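Local coordinates for nucleoside diphosphate kinase (Aquifex aeolicus, PDB 3ZTP), which probably transfers the gamma phosphate of ATP to nucleoside diphosphates by a ping-pong mechanism through a phosphorylated enzyme intermediate, at residues A[64-67]-A[68-71]; A[94-97]-A[98-101]; A[103-106]-A[107-110]. One frame throughout, in Å; residues are numbered along the deposited sequence. Where two conformers were deposited one is given.

Contact 1 of 3, residues A[64-67]-A[68-71]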
loop_
_atom_site.group_PDB
_atom_site.type_symbol
_atom_site.label_atom_id
_atom_site.label_comp_id
_atom_site.label_asym_id
_atom_site.label_seq_id
_atom_site.Cartn_x
_atom_site.Cartn_y
_atom_site.Cartn_z
ATOM N N VAL A 64 11.417 14.282 15.324
ATOM C CA VAL A 64 10.642 13.062 15.253
ATOM C C VAL A 64 9.203 13.328 15.659
ATOM O O VAL A 64 8.274 12.857 14.997
ATOM C CB VAL A 64 11.257 11.994 16.132
ATOM C CG1 VAL A 64 10.284 10.830 16.364
ATOM C CG2 VAL A 64 12.561 11.523 15.510
ATOM N N GLU A 65 8.998 14.077 16.739
ATOM C CA GLU A 65 7.644 14.402 17.179
ATOM C C GLU A 65 6.899 15.204 16.097
ATOM O O GLU A 65 5.765 14.897 15.745
ATOM C CB GLU A 65 7.667 15.209 18.493
ATOM C CG GLU A 65 6.280 15.645 18.940
ATOM C CD GLU A 65 6.274 16.456 20.228
ATOM O OE1 GLU A 65 7.155 17.324 20.394
ATOM O OE2 GLU A 65 5.364 16.236 21.060
ATOM N N PHE A 66 7.559 16.228 15.561
ATOM C CA PHE A 66 6.947 17.067 14.538
ATOM C C PHE A 66 6.545 16.245 13.317
ATOM O O PHE A 66 5.426 16.351 12.811
ATOM C CB PHE A 66 7.933 18.169 14.150
ATOM C CG PHE A 66 7.503 19.004 12.972
ATOM C CD1 PHE A 66 6.250 19.600 12.935
ATOM C CD2 PHE A 66 8.372 19.214 11.923
ATOM C CE1 PHE A 66 5.879 20.386 11.844
ATOM C CE2 PHE A 66 8.008 20.017 10.855
ATOM C CZ PHE A 66 6.773 20.574 10.810
ATOM N N MET A 67 7.469 15.425 12.846
ATOM C CA MET A 67 7.239 14.672 11.625
ATOM C C MET A 67 6.234 13.532 11.769
ATOM O O MET A 67 5.793 12.956 10.762
ATOM C CB MET A 67 8.569 14.196 11.020
ATOM C CG MET A 67 9.383 15.346 10.414
ATOM S SD MET A 67 8.537 16.216 9.066
ATOM C CE MET A 67 8.545 14.934 7.800
ATOM N N SER A 68 5.887 13.209 13.009
ATOM C CA SER A 68 4.861 12.212 13.302
ATOM C C SER A 68 3.610 12.858 13.893
ATOM O O SER A 68 2.737 12.142 14.380
ATOM C CB SER A 68 5.401 11.120 14.246
ATOM O OG SER A 68 5.890 11.642 15.474
ATOM N N SER A 69 3.502 14.187 13.855
ATOM C CA SER A 69 2.422 14.912 14.535
ATOM C C SER A 69 1.149 15.040 13.726
ATOM O O SER A 69 0.125 15.460 14.236
ATOM C CB SER A 69 2.884 16.314 14.958
ATOM O OG SER A 69 3.108 17.133 13.828
ATOM N N GLY A 70 1.219 14.670 12.455
ATOM C CA GLY A 70 0.067 14.732 11.581
ATOM C C GLY A 70 0.463 14.133 10.251
ATOM O O GLY A 70 1.628 13.810 10.042
ATOM N N PRO A 71 -0.498 13.970 9.355
ATOM C CA PRO A 71 -0.128 13.372 8.071
ATOM C C PRO A 71 0.837 14.240 7.258
ATOM O O PRO A 71 0.890 15.485 7.400
ATOM C CB PRO A 71 -1.456 13.227 7.331
ATOM C CG PRO A 71 -2.510 13.848 8.183
ATOM C CD PRO A 71 -1.937 14.234 9.500
HETATM O O HOH W 1 3.599 11.920 9.506
#
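Ser-68 and Ser-69 each turn a hydroxyl back onto a carbonyl of the preceding helical turn, the C-terminal end of helix 60-67, where the chain leaves for strand 72-78 of the central antiparallel sheet. Ser-68 OG gives a hydrogen bond to Val-64 O at 2.7 Å, four residues back, arriving tilted from the carbonyl plane. Ser-69 OG does the same to Phe-66 O at 2.6 Å, three residues back. Each OG stands between its own backbone N and carbonyl carbon (chi1 58° in Ser-68, 68° in Ser-69), which holds the short hydroxyl within reach of the helix carbonyls. Serine suits such a place, since its short hydroxyl can add a second donor to carbonyls whose backbone bonds are weak or come from above the plane at the helix end.

The backbone adds to this grip. Ser-69 N also donates to Phe-66 O, from above the carbonyl plane, so two donors of one residue hold that oxygen. Ser-68 N reaches Glu-65 O at 3.2 Å and, weakly, Val-64 O.

Farther out, the side chains of Phe-66 and Met-67 both pack on Lys-11 and Pro-12. Met-67, bent at chi2 and chi3, comes within about 5 Å of the side chain of His-120, the predicted phosphohistidine, and so approaches the probable active site. Arg-41 NH2 gives a hydrogen bond to Ser-68 O. Beyond the serines a water donates to Met-67 O at 2.7 Å and to Gly-70 O at 2.8 Å, bridging these two carbonyls as the chain leaves the helix.

Contact 2 of 3, residues A[94-97]-A[98-101]; sequences DSEE and ARKV
The guanidinium of Arg-99 has the carbonyl oxygen of Ser-95 over the centre of one face, 3.5 Å above its plane, while Glu-96 OE2 and a water lie in plane at its edge. The edge carries the salt bridge. Arg-99 presents NE and NH2 side-on, and both grip the single oxygen OE2 of Glu-96: NH2 at 2.8 Å with an N-H...O angle of 155°, NE at 3.1 Å. The two nitrogens come from the same face of the carboxylate, whose plane is turned 53° from the guanidinium, so the pair is not a flat two-oxygen, two-nitrogen bridge. The bend of Arg-99 at chi3 (-82°) folds its end back along the helix, and a bend of Glu-96 at chi2 brings OE2 to meet it. The water joins Glu-96 OE1 to Arg-99 NE by weak bonds.

NH1 of Arg-99 is turned to the carbonyls of Ala-108 and Gly-111, so the long arginine ties this helix to the next one as well as to Glu-96. On the solvent side, in one of the two conformers of Glu-97 and so with some doubt, a water links Lys-100 NZ to Glu-97 OE1. The small Ala-98 and Ser-95 suit the buried side against Arg-107, and Ser-95 OG bonds to Asp-113 O.

The backbone bond from Ala-98 N to Asp-94 O, 2.9 Å, belongs to the first turn. Asp-94 is the N-cap: its carboxylate oxygen OD1 accepts from Glu-96 N at 3.0 Å and, weakly, from Glu-97 N, an acceptor for early amides that a short acidic side chain supplies. The whole is a capped start of helix 95-101, followed by an i to i+3 glutamate-arginine salt bridge within its first turns.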
loop_
_atom_site.group_PDB
_atom_site.type_symbol
_atom_site.label_atom_id
_atom_site.label_comp_id
_atom_site.label_asym_id
_atom_site.label_seq_id
_atom_site.Cartn_x
_atom_site.Cartn_y
_atom_site.Cartn_z
ATOM N N ASP A 94 16.774 27.351 6.715
ATOM C CA ASP A 94 16.231 28.385 7.560
ATOM C C ASP A 94 15.277 29.227 6.691
ATOM O O ASP A 94 15.699 30.003 5.843
ATOM C CB ASP A 94 17.384 29.233 8.119
ATOM C CG ASP A 94 16.916 30.406 8.963
ATOM O OD1 ASP A 94 15.737 30.771 8.974
ATOM O OD2 ASP A 94 17.773 31.031 9.628
ATOM N N SER A 95 13.982 29.077 6.923
ATOM C CA SER A 95 12.956 29.749 6.115
ATOM C C SER A 95 13.106 31.268 6.109
ATOM O O SER A 95 12.728 31.924 5.136
ATOM C CB SER A 95 11.551 29.399 6.614
ATOM O OG SER A 95 11.303 28.006 6.620
ATOM N N GLU A 96 13.626 31.836 7.205
ATOM C CA GLU A 96 13.849 33.275 7.265
ATOM C C GLU A 96 14.971 33.661 6.337
ATOM O O GLU A 96 14.874 34.675 5.649
ATOM C CB GLU A 96 14.199 33.735 8.683
ATOM C CG GLU A 96 12.998 33.855 9.546
ATOM C CD GLU A 96 12.137 35.024 9.138
ATOM O OE1 GLU A 96 12.613 36.172 9.166
ATOM O OE2 GLU A 96 10.975 34.798 8.778
ATOM N N GLU A 97 16.046 32.889 6.338
ATOM C CA GLU A 97 17.130 33.135 5.398
ATOM C C GLU A 97 16.631 32.933 3.961
ATOM O O GLU A 97 17.021 33.658 3.054
ATOM C CB GLU A 97 18.322 32.230 5.693
ATOM C CG GLU A 97 19.516 32.444 4.768
ATOM C CD GLU A 97 20.214 33.779 4.975
ATOM O OE1 GLU A 97 19.849 34.515 5.916
ATOM O OE2 GLU A 97 21.135 34.093 4.193
ATOM N N ALA A 98 15.752 31.959 3.742
ATOM C CA ALA A 98 15.190 31.766 2.405
ATOM C C ALA A 98 14.446 33.019 1.930
ATOM O O ALA A 98 14.538 33.404 0.754
ATOM C CB ALA A 98 14.264 30.567 2.397
ATOM N N ARG A 99 13.680 33.655 2.810
ATOM C CA ARG A 99 12.973 34.879 2.416
ATOM C C ARG A 99 13.919 36.014 2.037
ATOM O O ARG A 99 13.566 36.861 1.213
ATOM C CB ARG A 99 12.012 35.347 3.516
ATOM C CG ARG A 99 10.691 34.580 3.501
ATOM C CD ARG A 99 9.707 34.979 4.583
ATOM N NE ARG A 99 9.949 34.349 5.880
ATOM C CZ ARG A 99 9.614 33.099 6.174
ATOM N NH1 ARG A 99 9.052 32.340 5.249
ATOM N NH2 ARG A 99 9.863 32.616 7.384
ATOM N N LYS A 100 15.106 36.018 2.627
ATOM C CA LYS A 100 16.106 37.039 2.329
ATOM C C LYS A 100 16.778 36.787 0.982
ATOM O O LYS A 100 16.997 37.749 0.225
ATOM C CB LYS A 100 17.157 37.110 3.447
ATOM C CG LYS A 100 16.616 37.733 4.728
ATOM C CD LYS A 100 17.577 37.605 5.905
ATOM C CE LYS A 100 16.954 38.187 7.170
ATOM N NZ LYS A 100 17.789 37.987 8.386
ATOM N N VAL A 101 17.106 35.537 0.667
ATOM C CA VAL A 101 17.923 35.248 -0.501
ATOM C C VAL A 101 17.210 34.568 -1.665
ATOM O O VAL A 101 17.744 34.543 -2.772
ATOM C CB VAL A 101 19.148 34.399 -0.132
ATOM C CG1 VAL A 101 19.957 35.104 0.964
ATOM C CG2 VAL A 101 18.732 33.005 0.310
HETATM O O HOH W 2 11.034 37.084 6.776
HETATM O O HOH W 3 18.336 35.125 7.806
#

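Contact 3 of 3, residues A[103-106]-A[107-110]; sequences PNSI and RAQF
Ser-105 and Ala-108 form the tight part of this contact, at the N-terminus of helix 106-110. Ser-105 is the N-cap: its OG accepts from Ala-108 N at 3.2 Å with an N-H...O angle of 153°. With chi1 at 66°, OG stands between its own N and carbonyl carbon, over the first turn. The hydroxyl is also bonded to Ala-102 O, so it serves the loop and the helix at once. Replacing Ser-105 by an alanine would probably leave Ala-108 N and the carbonyl of Ala-102 without this partner, and the first turn less firmly tied to the loop. Ala-108 suits the spot, its small methyl (CB) packing 3.3 Å from Ser-105 OG and 3.4 Å from Pro-103 O.

Regular helical bonds follow, Ser-105 O taking Gln-109 N at 2.9 Å and Ile-106 O taking Phe-110 N at 2.9 Å. Apolar packing between these last two residues is modest: Ile-106 CG2 lies 4.2 Å from Phe-110 CD2, the side chains meeting at a slant.

The solvent side, with the ring of Pro-103 and the side chains of Asn-104 and Gln-109, has fewer fixed contacts, and the end of Gln-109 is uncertain.

The chain of Arg-107, a predicted ATP-binding residue, is extended from CG to NE; NH2 donates to Ile-119 O of strand 119-121 and NH1 to Gly-91 O. NH2 also makes a long, weak ion pair with a sulfate, probably from the crystallisation liquor, though it may mark the phosphate-binding pocket. Ile-106 packs on Phe-27 of helix 20-29 and Ile-89 of helix 82-90, Phe-110 on Ile-23, and Ser-105 and Ala-108 on Ala-98 of helix 95-101.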
loop_
_atom_site.group_PDB
_atom_site.type_symbol
_atom_site.label_atom_id
_atom_site.label_comp_id
_atom_site.label_asym_id
_atom_site.label_seq_id
_atom_site.Cartn_x
_atom_site.Cartn_y
_atom_site.Cartn_z
ATOM N N PRO A 103 13.211 34.601 -2.520
ATOM C CA PRO A 103 11.850 34.873 -2.053
ATOM C C PRO A 103 10.765 33.955 -2.599
ATOM O O PRO A 103 9.724 33.825 -1.960
ATOM C CB PRO A 103 11.594 36.322 -2.506
ATOM C CG PRO A 103 12.916 36.901 -2.626
ATOM C CD PRO A 103 13.831 35.804 -3.095
ATOM N N ASN A 104 10.976 33.357 -3.762
ATOM C CA ASN A 104 9.998 32.461 -4.346
ATOM C C ASN A 104 10.332 30.997 -4.107
ATOM O O ASN A 104 9.721 30.125 -4.704
ATOM C CB ASN A 104 9.837 32.710 -5.860
ATOM C CG ASN A 104 8.545 32.164 -6.410
ATOM O OD1 ASN A 104 7.521 32.148 -5.729
ATOM N ND2 ASN A 104 8.612 31.608 -7.614
ATOM N N SER A 105 11.283 30.714 -3.226
ATOM C CA SER A 105 11.553 29.334 -2.866
ATOM C C SER A 105 10.429 28.762 -2.026
ATOM O O SER A 105 9.665 29.483 -1.395
ATOM C CB SER A 105 12.877 29.216 -2.140
ATOM O OG SER A 105 12.875 29.866 -0.876
ATOM N N ILE A 106 10.328 27.442 -2.002
ATOM C CA ILE A 106 9.263 26.815 -1.234
ATOM C C ILE A 106 9.345 27.243 0.237
ATOM O O ILE A 106 8.328 27.548 0.854
ATOM C CB ILE A 106 9.301 25.269 -1.344
ATOM C CG1 ILE A 106 9.157 24.788 -2.792
ATOM C CG2 ILE A 106 8.255 24.657 -0.443
ATOM C CD1 ILE A 106 7.908 25.241 -3.464
ATOM N N ARG A 107 10.546 27.237 0.819
ATOM C CA ARG A 107 10.680 27.571 2.236
ATOM C C ARG A 107 10.400 29.035 2.500
ATOM O O ARG A 107 9.821 29.393 3.523
ATOM C CB ARG A 107 12.035 27.119 2.799
ATOM C CG ARG A 107 12.092 25.600 2.845
ATOM C CD ARG A 107 13.404 25.070 3.252
ATOM N NE ARG A 107 13.355 23.647 3.505
ATOM C CZ ARG A 107 14.404 22.854 3.404
ATOM N NH1 ARG A 107 15.562 23.317 2.984
ATOM N NH2 ARG A 107 14.315 21.580 3.722
ATOM N N ALA A 108 10.776 29.912 1.575
ATOM C CA ALA A 108 10.436 31.316 1.723
ATOM C C ALA A 108 8.931 31.508 1.692
ATOM O O ALA A 108 8.382 32.310 2.459
ATOM C CB ALA A 108 11.098 32.147 0.660
ATOM N N GLN A 109 8.259 30.810 0.792
ATOM C CA GLN A 109 6.821 30.990 0.600
ATOM C C GLN A 109 5.981 30.373 1.692
ATOM O O GLN A 109 4.966 30.943 2.087
ATOM C CB GLN A 109 6.407 30.406 -0.745
ATOM C CG GLN A 109 6.961 31.226 -1.896
ATOM C CD GLN A 109 6.153 32.495 -2.135
ATOM O OE1 GLN A 109 6.703 33.625 -2.183
ATOM N NE2 GLN A 109 4.846 32.321 -2.309
ATOM N N PHE A 110 6.407 29.209 2.195
ATOM C CA PHE A 110 5.544 28.398 3.059
ATOM C C PHE A 110 6.176 27.984 4.382
ATOM O O PHE A 110 5.489 27.428 5.238
ATOM C CB PHE A 110 5.062 27.136 2.296
ATOM C CG PHE A 110 4.355 27.457 1.019
ATOM C CD1 PHE A 110 3.174 28.181 1.037
ATOM C CD2 PHE A 110 4.899 27.110 -0.178
ATOM C CE1 PHE A 110 2.523 28.513 -0.161
ATOM C CE2 PHE A 110 4.257 27.444 -1.386
ATOM C CZ PHE A 110 3.069 28.156 -1.354
#

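Contacts 2 and 3 belong together: their centres lie about 8 Å apart, on consecutive helices that touch each other. Contact 1 stands apart, about 23 and 21 Å from their centres, at the end of a different helix. All three mix buried and exposed residues. Two secure helix beginnings, by an aspartate in 94-101 and a serine in 103-110, where side-chain oxygens accept from backbone amides; 64-71 finishes a helix, and there hydroxyls donate to carbonyls instead. Ion pairing belongs to the more exposed 94-101, whereas 103-110 has more buried residues and packs Ile-106 and Phe-110 on neighbouring helices.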